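Local coordinates for uncharacterized protein (Thermotoga maritima, PDB 1VMJ), which is a putative thiamin phosphate synthase of the YjbQ (UPF0047) family that binds a metal ion, at the interface of chains A and B. Numbering follows the deposited sequence. Chains: chain A/B, hypothetical protein TM0723.

The interface of chains A and B. Residues chain A 48-50, 115-119, 124; chain B 17, 52, 145, 147, 149.
Strands and adjoining loops of two copies of the same protein meet here, not about an exact two-fold, within a three-chain deposited assembly, which would fit a trimer, though the structure alone does not prove one in solution. B:Lys147, on strand 142-150, is the centrepiece. Its CG stands anti to the backbone N (chi1 -175°), the chain bends at chi2 (78°), and the rest runs out straight over A:Ala117, whose CB lies 3.5 Å from B:Lys147 CG. The lysine amine NZ then reaches three oxygens of chain A. B:Lys147 NZ meets A:Glu48 OE1 nearly along its C-O axis, a 2.7 Å salt bridge, the two side chains crossing at about a right angle. B:Lys147 NZ also donates to the hydroxyl A:Thr119 OG1 at 2.9 Å and, from above the carbonyl plane, to the backbone A:Ile118 O at 3.1 Å. A methionine here would probably cost the interface this three-way grip and leave the A:Glu48 carboxylate without its partner across the contact. Alongside, A:Asp124 and B:Arg17 point tip to tip, carboxylate and guanidinium nearly coplanar. The arginine, extended from CG to NE, binds side-on: B:Arg17 NE to A:Asp124 OD2 at 2.7 Å and B:Arg17 NH2 to A:Asp124 OD1 at 2.9 Å, both nearly straight and both on syn lone pairs. Within chain B, B:Leu145 CD1 lies over the rim of one B:Arg17 guanidinium face, while its CD2 packs against A:Ala117 CB. On the other flank, A:Leu50 crosses B:Ile149 obliquely, and B:Leu52 slides antiparallel past A:Val115. The two polar clusters join at A:Thr119, whose OG1 takes a bond from the lysine and donates at 2.7 Å to A:Asp124 OD2 from above the carboxylate plane.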
loop_
_atom_site.group_PDB
_atom_site.type_symbol
_atom_site.label_atom_id
_atom_site.label_comp_id
_atom_site.label_asym_id
_atom_site.label_seq_id
_atom_site.Cartn_x
_atom_site.Cartn_y
_atom_site.Cartn_z
ATOM N N GLU A 48 13.209 18.203 -5.292
ATOM C CA GLU A 48 12.400 17.253 -6.073
ATOM C C GLU A 48 12.803 15.848 -5.675
ATOM O O GLU A 48 13.989 15.521 -5.645
ATOM C CB GLU A 48 12.687 17.437 -7.553
ATOM C CG GLU A 48 12.510 18.874 -8.047
ATOM C CD GLU A 48 11.069 19.349 -8.002
ATOM O OE1 GLU A 48 10.165 18.495 -8.063
ATOM O OE2 GLU A 48 10.829 20.595 -7.910
ATOM N N GLY A 49 11.828 15.011 -5.359
ATOM C CA GLY A 49 12.170 13.681 -4.911
ATOM C C GLY A 49 10.969 12.867 -4.496
ATOM O O GLY A 49 9.844 13.188 -4.856
ATOM N N LEU A 50 11.233 11.796 -3.755
ATOM C CA LEU A 50 10.210 10.937 -3.183
ATOM C C LEU A 50 10.516 10.768 -1.716
ATOM O O LEU A 50 11.674 10.563 -1.344
ATOM C CB LEU A 50 10.179 9.563 -3.836
ATOM C CG LEU A 50 9.769 9.469 -5.302
ATOM C CD1 LEU A 50 9.874 8.034 -5.790
ATOM C CD2 LEU A 50 8.361 9.955 -5.480
ATOM N N VAL A 115 4.094 6.766 0.275
ATOM C CA VAL A 115 5.133 7.361 -0.528
ATOM C C VAL A 115 4.545 8.640 -1.105
ATOM O O VAL A 115 3.447 8.628 -1.666
ATOM C CB VAL A 115 5.606 6.425 -1.652
ATOM C CG1 VAL A 115 6.675 7.107 -2.489
ATOM C CG2 VAL A 115 6.127 5.118 -1.053
ATOM N N ILE A 116 5.256 9.741 -0.911
ATOM C CA ILE A 116 4.773 11.062 -1.212
ATOM C C ILE A 116 5.762 11.798 -2.090
ATOM O O ILE A 116 6.977 11.781 -1.823
ATOM C CB ILE A 116 4.545 11.869 0.099
ATOM C CG1 ILE A 116 3.579 11.155 1.039
ATOM C CG2 ILE A 116 4.060 13.270 -0.222
ATOM C CD1 ILE A 116 3.507 11.763 2.357
ATOM N N ALA A 117 5.263 12.420 -3.143
ATOM C CA ALA A 117 6.129 13.208 -4.019
ATOM C C ALA A 117 6.591 14.480 -3.308
ATOM O O ALA A 117 5.795 15.127 -2.602
ATOM C CB ALA A 117 5.369 13.590 -5.276
ATOM N N ILE A 118 7.860 14.834 -3.524
ATOM C CA ILE A 118 8.393 16.132 -3.129
ATOM C C ILE A 118 8.560 16.945 -4.391
ATOM O O ILE A 118 9.273 16.539 -5.317
ATOM C CB ILE A 118 9.734 15.996 -2.375
ATOM C CG1 ILE A 118 9.582 15.049 -1.174
ATOM C CG2 ILE A 118 10.256 17.352 -1.950
ATOM C CD1 ILE A 118 8.474 15.375 -0.249
ATOM N N THR A 119 7.923 18.112 -4.407
ATOM C CA THR A 119 7.924 18.997 -5.547
ATOM C C THR A 119 8.151 20.408 -5.040
ATOM O O THR A 119 7.474 20.853 -4.130
ATOM C CB THR A 119 6.592 18.911 -6.277
ATOM O OG1 THR A 119 6.417 17.575 -6.764
ATOM C CG2 THR A 119 6.554 19.839 -7.442
ATOM N N ASP A 124 3.813 17.037 -2.051
ATOM C CA ASP A 124 2.911 17.356 -3.151
ATOM C C ASP A 124 1.576 16.675 -2.861
ATOM O O ASP A 124 1.356 15.527 -3.255
ATOM C CB ASP A 124 3.580 16.872 -4.433
ATOM C CG ASP A 124 3.055 17.501 -5.667
ATOM O OD1 ASP A 124 1.973 18.140 -5.651
ATOM O OD2 ASP A 124 3.731 17.320 -6.696
ATOM N N ARG B 17 6.653 15.402 -13.205
ATOM C CA ARG B 17 5.391 15.506 -12.480
ATOM C C ARG B 17 4.237 15.779 -13.435
ATOM O O ARG B 17 4.353 16.582 -14.368
ATOM C CB ARG B 17 5.510 16.652 -11.495
ATOM C CG ARG B 17 4.303 16.858 -10.688
ATOM C CD ARG B 17 4.279 18.238 -10.111
ATOM N NE ARG B 17 3.223 18.330 -9.132
ATOM C CZ ARG B 17 1.996 18.764 -9.379
ATOM N NH1 ARG B 17 1.625 19.189 -10.583
ATOM N NH2 ARG B 17 1.119 18.774 -8.400
ATOM N N LEU B 52 5.770 7.026 -8.904
ATOM C CA LEU B 52 4.677 7.035 -7.955
ATOM C C LEU B 52 3.449 7.556 -8.669
ATOM O O LEU B 52 3.497 8.557 -9.346
ATOM C CB LEU B 52 5.031 7.989 -6.824
ATOM C CG LEU B 52 3.923 8.385 -5.849
ATOM C CD1 LEU B 52 3.493 7.220 -5.010
ATOM C CD2 LEU B 52 4.301 9.531 -4.963
ATOM N N LEU B 145 -1.849 12.089 -8.984
ATOM C CA LEU B 145 -0.500 12.596 -9.179
ATOM C C LEU B 145 0.388 11.508 -9.732
ATOM O O LEU B 145 0.342 10.376 -9.258
ATOM C CB LEU B 145 0.089 13.138 -7.867
ATOM C CG LEU B 145 1.453 13.821 -7.987
ATOM C CD1 LEU B 145 1.385 15.099 -8.812
ATOM C CD2 LEU B 145 2.017 14.106 -6.593
ATOM N N LYS B 147 4.477 11.087 -10.301
ATOM C CA LYS B 147 5.786 11.603 -10.030
ATOM C C LYS B 147 6.830 10.549 -10.350
ATOM O O LYS B 147 6.711 9.419 -9.927
ATOM C CB LYS B 147 5.892 12.015 -8.550
ATOM C CG LYS B 147 7.226 12.710 -8.147
ATOM C CD LYS B 147 7.289 14.142 -8.568
ATOM C CE LYS B 147 8.542 14.821 -8.003
ATOM N NZ LYS B 147 8.530 16.315 -8.270
ATOM N N ILE B 149 11.081 9.838 -10.615
ATOM C CA ILE B 149 12.451 10.274 -10.399
ATOM C C ILE B 149 13.415 9.231 -10.942
ATOM O O ILE B 149 13.116 8.022 -10.942
ATOM C CB ILE B 149 12.786 10.603 -8.924
ATOM C CG1 ILE B 149 12.728 9.378 -8.036
ATOM C CG2 ILE B 149 11.854 11.671 -8.377
ATOM C CD1 ILE B 149 13.386 9.647 -6.674
#